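Local coordinates for uncharacterized protein (PDB 3FD9) that restrains the type III secretion regulon as an anti-activator, disrupting self-association and DNA binding of the activator ExsA until ExsC relieves the block, at residues Val107-Trp111 and Pro213-Leu219; Cys218-Leu223 and Ala235-Trp239. The contacts are given in a common frame with arbitrary orientation. Numbering follows the deposited sequence.

Two contacts illustrate how a short helix can be packed on two partners at once. Both use helix 217-223, and their centres lie about 10 Å apart. Contact 1 joins the lead-in and first turn of that helix to helix 96-115, across 101 intervening residues; contact 2 joins it to helix 232-241, only a short connection further along. Each is partly buried: L219, W111 and W239 are buried, while V215 in contact 1 and C218 in contact 2 are exposed. Neither has a hydrogen bond across its segments. Contact 1 combines aliphatic packing with groups at the edge of, or oblique to, two tryptophans; contact 2 places L219 CB over the face of one, W239, which also touches V107, W110 and L216.

Contact 1: residues Val107-Trp111 and Pro213-Leu219; sequences VYGWW and PEVLECL
W111 packs its indole against P213, V215 and L216: NE1 is 3.6 Å from P213 CB, and CD1 is 3.7 Å from V215 CG1 and 4.0 Å from L216 CD1. V215 CG1 meets the ring edge near its plane. Segment 107-111 is regular helix, W111 N bonding to V107 O at 2.8 Å, with V107, W110 and W111 all in chi1 t. Across from it, P213 is extended (phi/psi -50/146), 214-216 form a 3-10 turn (L216 N to P213 O, 3.1 Å), and L216 takes the N-cap position of the next helix. The closest CA pair is W111 and L216, at 8.0 Å. L216, an mt rotamer, sends CD2 to 4.1 Å from V107 CG1 and 4.0 Å from the W110 edge at CZ3. One turn on, L219 CD2 lies 3.6 Å from V107 CG2. Apolar side chains, without a cross-segment hydrogen bond, thus pack the 3-10 turn and first turn of helix 217-223, in the ExsD C-terminal domain, against helix 96-115. Around it, W190 stacks edge-to-face on W111, A189 of helix 157-189 touches W111, and W239 of helix 232-241 meets W110 edge-to-face.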
ATOM      1  N   VAL A 107      -8.424  22.379 -10.033  1.00 31.48           N
ATOM      2  CA  VAL A 107      -8.919  23.433 -10.904  1.00 32.67           C
ATOM      3  C   VAL A 107      -9.292  22.896 -12.275  1.00 34.31           C
ATOM      4  O   VAL A 107     -10.299  23.304 -12.856  1.00 36.75           O
ATOM      5  CB  VAL A 107      -7.884  24.553 -11.062  1.00 32.11           C
ATOM      6  CG1 VAL A 107      -8.204  25.413 -12.272  1.00 30.25           C
ATOM      7  CG2 VAL A 107      -7.827  25.389  -9.784  1.00 33.20           C
ATOM      8  N   TYR A 108      -8.484  21.985 -12.797  1.00 28.68           N
ATOM      9  CA  TYR A 108      -8.742  21.452 -14.130  1.00 29.26           C
ATOM     10  C   TYR A 108      -9.961  20.554 -14.134  1.00 29.57           C
ATOM     11  O   TYR A 108     -10.714  20.530 -15.091  1.00 27.92           O
ATOM     12  CB  TYR A 108      -7.536  20.687 -14.672  1.00 27.68           C
ATOM     13  CG  TYR A 108      -7.734  20.245 -16.100  1.00 29.96           C
ATOM     14  CD1 TYR A 108      -7.226  20.996 -17.160  1.00 32.72           C
ATOM     15  CD2 TYR A 108      -8.454  19.096 -16.396  1.00 27.73           C
ATOM     16  CE1 TYR A 108      -7.413  20.601 -18.476  1.00 26.57           C
ATOM     17  CE2 TYR A 108      -8.650  18.697 -17.702  1.00 28.92           C
ATOM     18  CZ  TYR A 108      -8.127  19.452 -18.737  1.00 28.55           C
ATOM     19  OH  TYR A 108      -8.315  19.047 -20.035  1.00 34.12           O
ATOM     20  N   GLY A 109     -10.148  19.803 -13.058  1.00 27.79           N
ATOM     21  CA  GLY A 109     -11.336  18.981 -12.927  1.00 28.75           C
ATOM     22  C   GLY A 109     -12.572  19.854 -12.891  1.00 30.88           C
ATOM     23  O   GLY A 109     -13.594  19.539 -13.493  1.00 34.80           O
ATOM     24  N   TRP A 110     -12.469  20.964 -12.176  1.00 36.85           N
ATOM     25  CA  TRP A 110     -13.552  21.930 -12.110  1.00 36.66           C
ATOM     26  C   TRP A 110     -13.799  22.562 -13.484  1.00 36.94           C
ATOM     27  O   TRP A 110     -14.912  22.521 -13.994  1.00 38.57           O
ATOM     28  CB  TRP A 110     -13.249  22.997 -11.061  1.00 36.04           C
ATOM     29  CG  TRP A 110     -14.305  24.023 -10.955  1.00 37.93           C
ATOM     30  CD1 TRP A 110     -15.406  23.990 -10.147  1.00 37.88           C
ATOM     31  CD2 TRP A 110     -14.384  25.246 -11.692  1.00 36.51           C
ATOM     32  NE1 TRP A 110     -16.162  25.122 -10.336  1.00 38.99           N
ATOM     33  CE2 TRP A 110     -15.554  25.909 -11.282  1.00 36.36           C
ATOM     34  CE3 TRP A 110     -13.576  25.847 -12.658  1.00 36.42           C
ATOM     35  CZ2 TRP A 110     -15.934  27.138 -11.800  1.00 37.99           C
ATOM     36  CZ3 TRP A 110     -13.955  27.070 -13.176  1.00 39.35           C
ATOM     37  CH2 TRP A 110     -15.126  27.700 -12.749  1.00 42.39           C
ATOM     38  N   TRP A 111     -12.763  23.134 -14.085  1.00 33.44           N
ATOM     39  CA  TRP A 111     -12.883  23.686 -15.426  1.00 34.37           C
ATOM     40  C   TRP A 111     -13.588  22.694 -16.336  1.00 37.07           C
ATOM     41  O   TRP A 111     -14.620  22.989 -16.925  1.00 40.97           O
ATOM     42  CB  TRP A 111     -11.509  24.017 -15.996  1.00 33.07           C
ATOM     43  CG  TRP A 111     -11.546  24.569 -17.384  1.00 32.77           C
ATOM     44  CD1 TRP A 111     -12.023  25.787 -17.764  1.00 36.73           C
ATOM     45  CD2 TRP A 111     -11.080  23.932 -18.580  1.00 35.27           C
ATOM     46  NE1 TRP A 111     -11.886  25.951 -19.121  1.00 37.16           N
ATOM     47  CE2 TRP A 111     -11.310  24.826 -19.645  1.00 37.78           C
ATOM     48  CE3 TRP A 111     -10.490  22.694 -18.853  1.00 35.25           C
ATOM     49  CZ2 TRP A 111     -10.973  24.520 -20.959  1.00 39.66           C
ATOM     50  CZ3 TRP A 111     -10.153  22.394 -20.155  1.00 36.34           C
ATOM     51  CH2 TRP A 111     -10.396  23.302 -21.194  1.00 40.00           C
ATOM     52  N   PRO A 213      -7.607  29.567 -20.470  1.00 43.91           N
ATOM     53  CA  PRO A 213      -9.017  29.894 -20.729  1.00 45.83           C
ATOM     54  C   PRO A 213      -9.438  31.163 -20.000  1.00 47.65           C
ATOM     55  O   PRO A 213      -8.947  31.408 -18.906  1.00 47.78           O
ATOM     56  CB  PRO A 213      -9.760  28.688 -20.156  1.00 44.15           C
ATOM     57  CG  PRO A 213      -8.793  27.570 -20.286  1.00 43.31           C
ATOM     58  CD  PRO A 213      -7.440  28.172 -20.035  1.00 43.90           C
ATOM     59  N   GLU A 214     -10.331  31.952 -20.587  1.00 73.51           N
ATOM     60  CA  GLU A 214     -10.651  33.263 -20.031  1.00 75.27           C
ATOM     61  C   GLU A 214     -11.336  33.131 -18.677  1.00 72.88           C
ATOM     62  O   GLU A 214     -11.197  33.991 -17.810  1.00 73.22           O
ATOM     63  CB  GLU A 214     -11.520  34.068 -21.004  1.00 78.46           C
ATOM     64  CG  GLU A 214     -11.266  35.581 -20.984  1.00 88.51           C
ATOM     65  CD  GLU A 214     -12.017  36.313 -19.871  1.00101.99           C
ATOM     66  OE1 GLU A 214     -13.264  36.203 -19.812  1.00105.70           O
ATOM     67  OE2 GLU A 214     -11.363  37.016 -19.066  1.00103.26           O
ATOM     68  N   VAL A 215     -12.064  32.037 -18.500  1.00 42.54           N
ATOM     69  CA  VAL A 215     -12.828  31.803 -17.281  1.00 39.32           C
ATOM     70  C   VAL A 215     -11.939  31.480 -16.076  1.00 37.44           C
ATOM     71  O   VAL A 215     -12.421  31.316 -14.959  1.00 38.07           O
ATOM     72  CB  VAL A 215     -13.824  30.652 -17.484  1.00 39.92           C
ATOM     73  CG1 VAL A 215     -13.093  29.312 -17.482  1.00 36.36           C
ATOM     74  CG2 VAL A 215     -14.918  30.685 -16.410  1.00 42.52           C
ATOM     75  N   LEU A 216     -10.636  31.386 -16.302  1.00 38.20           N
ATOM     76  CA  LEU A 216      -9.713  31.051 -15.226  1.00 34.53           C
ATOM     77  C   LEU A 216      -8.786  32.220 -14.940  1.00 34.21           C
ATOM     78  O   LEU A 216      -7.869  32.109 -14.128  1.00 31.10           O
ATOM     79  CB  LEU A 216      -8.895  29.797 -15.577  1.00 33.82           C
ATOM     80  CG  LEU A 216      -9.647  28.479 -15.777  1.00 39.51           C
ATOM     81  CD1 LEU A 216      -8.705  27.398 -16.256  1.00 31.58           C
ATOM     82  CD2 LEU A 216     -10.328  28.047 -14.513  1.00 32.04           C
ATOM     83  N   GLU A 217      -9.041  33.343 -15.599  1.00 46.45           N
ATOM     84  CA  GLU A 217      -8.201  34.525 -15.460  1.00 49.13           C
ATOM     85  C   GLU A 217      -8.053  35.037 -14.026  1.00 47.17           C
ATOM     86  O   GLU A 217      -6.943  35.303 -13.577  1.00 45.18           O
ATOM     87  CB  GLU A 217      -8.712  35.651 -16.362  1.00 53.52           C
ATOM     88  CG  GLU A 217      -8.475  35.415 -17.853  1.00 67.07           C
ATOM     89  CD  GLU A 217      -6.996  35.311 -18.212  1.00 78.99           C
ATOM     90  OE1 GLU A 217      -6.144  35.568 -17.329  1.00 80.98           O
ATOM     91  OE2 GLU A 217      -6.686  34.973 -19.379  1.00 83.33           O
ATOM     92  N   CYS A 218      -9.160  35.183 -13.307  1.00 58.65           N
ATOM     93  CA  CYS A 218      -9.084  35.743 -11.959  1.00 59.01           C
ATOM     94  C   CYS A 218      -8.395  34.801 -10.972  1.00 54.56           C
ATOM     95  O   CYS A 218      -7.958  35.223  -9.907  1.00 54.47           O
ATOM     96  CB  CYS A 218     -10.456  36.218 -11.454  1.00 62.66           C
ATOM     97  SG  CYS A 218     -11.868  35.434 -12.245  1.00 73.57           S
ATOM     98  N   LEU A 219      -8.295  33.528 -11.330  1.00 31.15           N
ATOM     99  CA  LEU A 219      -7.423  32.612 -10.600  1.00 28.62           C
ATOM    100  C   LEU A 219      -5.966  32.776 -11.032  1.00 28.11           C
ATOM    101  O   LEU A 219      -5.061  32.803 -10.198  1.00 27.24           O
ATOM    102  CB  LEU A 219      -7.829  31.163 -10.826  1.00 28.76           C
ATOM    103  CG  LEU A 219      -6.746  30.191 -10.348  1.00 34.79           C
ATOM    104  CD1 LEU A 219      -6.586  30.313  -8.838  1.00 32.91           C
ATOM    105  CD2 LEU A 219      -7.041  28.750 -10.759  1.00 31.66           C
TER

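Contact 2: residues Cys218-Leu223 and Ala235-Trp239; sequences CLWQPL and AVQAW
This is apolar packing within an antiparallel helix-loop-helix pair, helices 217-223 and 232-241, in the ExsD C-terminal domain. The short axes of 218-223 and 235-239 approach to 9.0 Å with a signed crossing angle of -155°, and the nearest CA atoms, those of L219 and V236, are 5.7 Å apart. Helix 218-223 is kinked at P222, whose nitrogen has no bond to the preceding turn; L223 N still reaches L219 O at 3.2 Å. On the other helix, W239 N bonds to A235 O, also at 3.2 Å. W239 (chi1 t, chi2 88°) presents one indole face to L219, whose CB sits 3.6 Å from the centroid of the six-membered ring and 14° off its normal, a CH-pi contact. L219 (chi1 t, chi2 p) also brings CD1 to 3.8 Å from V236 CB. P222 CB packs 3.6 Å from V236 CG1 and 3.9 Å from A235 CB, while L223 CD1 comes to 4.2 Å from V236 CG1. At the exposed end, C218 SG is 3.9 Å from W239 NE1, an oblique sulfur-aromatic contact. Helix 96-115 flanks the pair, V107 touching both L219 and W239, and R243 forms a cation-pi contact with W239. With no hydrogen bond between the segments, the contact rests on buried apolar surface (347 Å² over both sides) and van der Waals contact, with the CH-pi contact as its one face-on aromatic interaction.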
ATOM      1  N   CYS A 218      -9.160  35.183 -13.307  1.00 58.65           N
ATOM      2  CA  CYS A 218      -9.084  35.743 -11.959  1.00 59.01           C
ATOM      3  C   CYS A 218      -8.395  34.801 -10.972  1.00 54.56           C
ATOM      4  O   CYS A 218      -7.958  35.223  -9.907  1.00 54.47           O
ATOM      5  CB  CYS A 218     -10.456  36.218 -11.454  1.00 62.66           C
ATOM      6  SG  CYS A 218     -11.868  35.434 -12.245  1.00 73.57           S
ATOM      7  N   LEU A 219      -8.295  33.528 -11.330  1.00 31.15           N
ATOM      8  CA  LEU A 219      -7.423  32.612 -10.600  1.00 28.62           C
ATOM      9  C   LEU A 219      -5.966  32.776 -11.032  1.00 28.11           C
ATOM     10  O   LEU A 219      -5.061  32.803 -10.198  1.00 27.24           O
ATOM     11  CB  LEU A 219      -7.829  31.163 -10.826  1.00 28.76           C
ATOM     12  CG  LEU A 219      -6.746  30.191 -10.348  1.00 34.79           C
ATOM     13  CD1 LEU A 219      -6.586  30.313  -8.838  1.00 32.91           C
ATOM     14  CD2 LEU A 219      -7.041  28.750 -10.759  1.00 31.66           C
ATOM     15  N   TRP A 220      -5.744  32.886 -12.339  1.00 34.42           N
ATOM     16  CA  TRP A 220      -4.389  32.931 -12.860  1.00 33.93           C
ATOM     17  C   TRP A 220      -3.631  34.193 -12.484  1.00 33.52           C
ATOM     18  O   TRP A 220      -2.471  34.121 -12.088  1.00 30.22           O
ATOM     19  CB  TRP A 220      -4.369  32.749 -14.375  1.00 35.29           C
ATOM     20  CG  TRP A 220      -3.195  31.928 -14.828  1.00 38.01           C
ATOM     21  CD1 TRP A 220      -2.050  32.383 -15.410  1.00 41.29           C
ATOM     22  CD2 TRP A 220      -3.043  30.503 -14.706  1.00 40.55           C
ATOM     23  NE1 TRP A 220      -1.202  31.331 -15.670  1.00 40.51           N
ATOM     24  CE2 TRP A 220      -1.791  30.170 -15.249  1.00 41.14           C
ATOM     25  CE3 TRP A 220      -3.851  29.482 -14.201  1.00 41.75           C
ATOM     26  CZ2 TRP A 220      -1.331  28.858 -15.300  1.00 45.23           C
ATOM     27  CZ3 TRP A 220      -3.386  28.179 -14.254  1.00 38.96           C
ATOM     28  CH2 TRP A 220      -2.145  27.881 -14.798  1.00 39.16           C
ATOM     29  N   GLN A 221      -4.277  35.343 -12.617  1.00 47.11           N
ATOM     30  CA  GLN A 221      -3.647  36.605 -12.250  1.00 49.00           C
ATOM     31  C   GLN A 221      -2.908  36.509 -10.905  1.00 48.61           C
ATOM     32  O   GLN A 221      -1.696  36.731 -10.852  1.00 49.83           O
ATOM     33  CB  GLN A 221      -4.658  37.759 -12.292  1.00 49.32           C
ATOM     34  CG  GLN A 221      -4.469  38.834 -11.224  1.00 60.17           C
ATOM     35  CD  GLN A 221      -3.318  39.781 -11.519  1.00 72.60           C
ATOM     36  OE1 GLN A 221      -2.862  39.897 -12.660  1.00 76.59           O
ATOM     37  NE2 GLN A 221      -2.847  40.472 -10.486  1.00 77.26           N
ATOM     38  N   PRO A 222      -3.618  36.144  -9.823  1.00 38.71           N
ATOM     39  CA  PRO A 222      -2.960  36.020  -8.518  1.00 37.03           C
ATOM     40  C   PRO A 222      -1.960  34.874  -8.480  1.00 36.95           C
ATOM     41  O   PRO A 222      -0.964  34.951  -7.771  1.00 37.85           O
ATOM     42  CB  PRO A 222      -4.112  35.692  -7.568  1.00 37.66           C
ATOM     43  CG  PRO A 222      -5.353  36.035  -8.310  1.00 37.19           C
ATOM     44  CD  PRO A 222      -5.052  35.826  -9.745  1.00 38.93           C
ATOM     45  N   LEU A 223      -2.231  33.812  -9.227  1.00 34.86           N
ATOM     46  CA  LEU A 223      -1.396  32.621  -9.163  1.00 33.40           C
ATOM     47  C   LEU A 223       0.026  32.933  -9.635  1.00 34.06           C
ATOM     48  O   LEU A 223       1.003  32.405  -9.103  1.00 33.42           O
ATOM     49  CB  LEU A 223      -2.012  31.482  -9.985  1.00 32.69           C
ATOM     50  CG  LEU A 223      -1.514  30.074  -9.655  1.00 31.27           C
ATOM     51  CD1 LEU A 223      -1.919  29.687  -8.250  1.00 27.19           C
ATOM     52  CD2 LEU A 223      -2.038  29.059 -10.640  1.00 30.83           C
ATOM     53  N   ALA A 235      -5.893  35.366  -2.363  1.00 43.58           N
ATOM     54  CA  ALA A 235      -6.752  35.614  -3.512  1.00 42.93           C
ATOM     55  C   ALA A 235      -7.005  34.328  -4.288  1.00 40.29           C
ATOM     56  O   ALA A 235      -8.084  34.137  -4.842  1.00 40.76           O
ATOM     57  CB  ALA A 235      -6.149  36.664  -4.416  1.00 44.83           C
ATOM     58  N   VAL A 236      -6.019  33.439  -4.337  1.00 28.65           N
ATOM     59  CA  VAL A 236      -6.258  32.160  -4.988  1.00 26.56           C
ATOM     60  C   VAL A 236      -6.935  31.224  -4.001  1.00 25.48           C
ATOM     61  O   VAL A 236      -7.725  30.365  -4.387  1.00 25.03           O
ATOM     62  CB  VAL A 236      -4.982  31.508  -5.601  1.00 25.87           C
ATOM     63  CG1 VAL A 236      -3.921  32.555  -5.889  1.00 25.81           C
ATOM     64  CG2 VAL A 236      -4.435  30.413  -4.707  1.00 26.31           C
ATOM     65  N   GLN A 237      -6.647  31.401  -2.720  1.00 32.81           N
ATOM     66  CA  GLN A 237      -7.354  30.633  -1.701  1.00 32.47           C
ATOM     67  C   GLN A 237      -8.843  30.897  -1.838  1.00 32.05           C
ATOM     68  O   GLN A 237      -9.634  29.969  -1.952  1.00 32.99           O
ATOM     69  CB  GLN A 237      -6.863  30.988  -0.293  1.00 33.74           C
ATOM     70  CG  GLN A 237      -7.233  29.969   0.777  1.00 33.48           C
ATOM     71  CD  GLN A 237      -8.595  30.243   1.397  1.00 37.30           C
ATOM     72  OE1 GLN A 237      -9.204  31.290   1.152  1.00 42.08           O
ATOM     73  NE2 GLN A 237      -9.073  29.313   2.214  1.00 36.97           N
ATOM     74  N   ALA A 238      -9.213  32.172  -1.862  1.00 29.51           N
ATOM     75  CA  ALA A 238     -10.612  32.582  -1.960  1.00 30.78           C
ATOM     76  C   ALA A 238     -11.274  32.051  -3.224  1.00 32.11           C
ATOM     77  O   ALA A 238     -12.429  31.640  -3.198  1.00 33.68           O
ATOM     78  CB  ALA A 238     -10.714  34.090  -1.918  1.00 38.71           C
ATOM     79  N   TRP A 239     -10.542  32.077  -4.332  1.00 29.93           N
ATOM     80  CA  TRP A 239     -11.084  31.627  -5.606  1.00 28.90           C
ATOM     81  C   TRP A 239     -11.451  30.155  -5.524  1.00 28.95           C
ATOM     82  O   TRP A 239     -12.543  29.756  -5.917  1.00 29.46           O
ATOM     83  CB  TRP A 239     -10.070  31.841  -6.724  1.00 27.53           C
ATOM     84  CG  TRP A 239     -10.653  31.721  -8.087  1.00 32.65           C
ATOM     85  CD1 TRP A 239     -11.228  32.715  -8.814  1.00 33.56           C
ATOM     86  CD2 TRP A 239     -10.705  30.545  -8.905  1.00 32.20           C
ATOM     87  NE1 TRP A 239     -11.648  32.233 -10.028  1.00 29.98           N
ATOM     88  CE2 TRP A 239     -11.335  30.904 -10.111  1.00 32.77           C
ATOM     89  CE3 TRP A 239     -10.284  29.223  -8.733  1.00 28.40           C
ATOM     90  CZ2 TRP A 239     -11.559  29.995 -11.137  1.00 33.09           C
ATOM     91  CZ3 TRP A 239     -10.508  28.319  -9.757  1.00 31.12           C
ATOM     92  CH2 TRP A 239     -11.138  28.710 -10.942  1.00 30.28           C
TER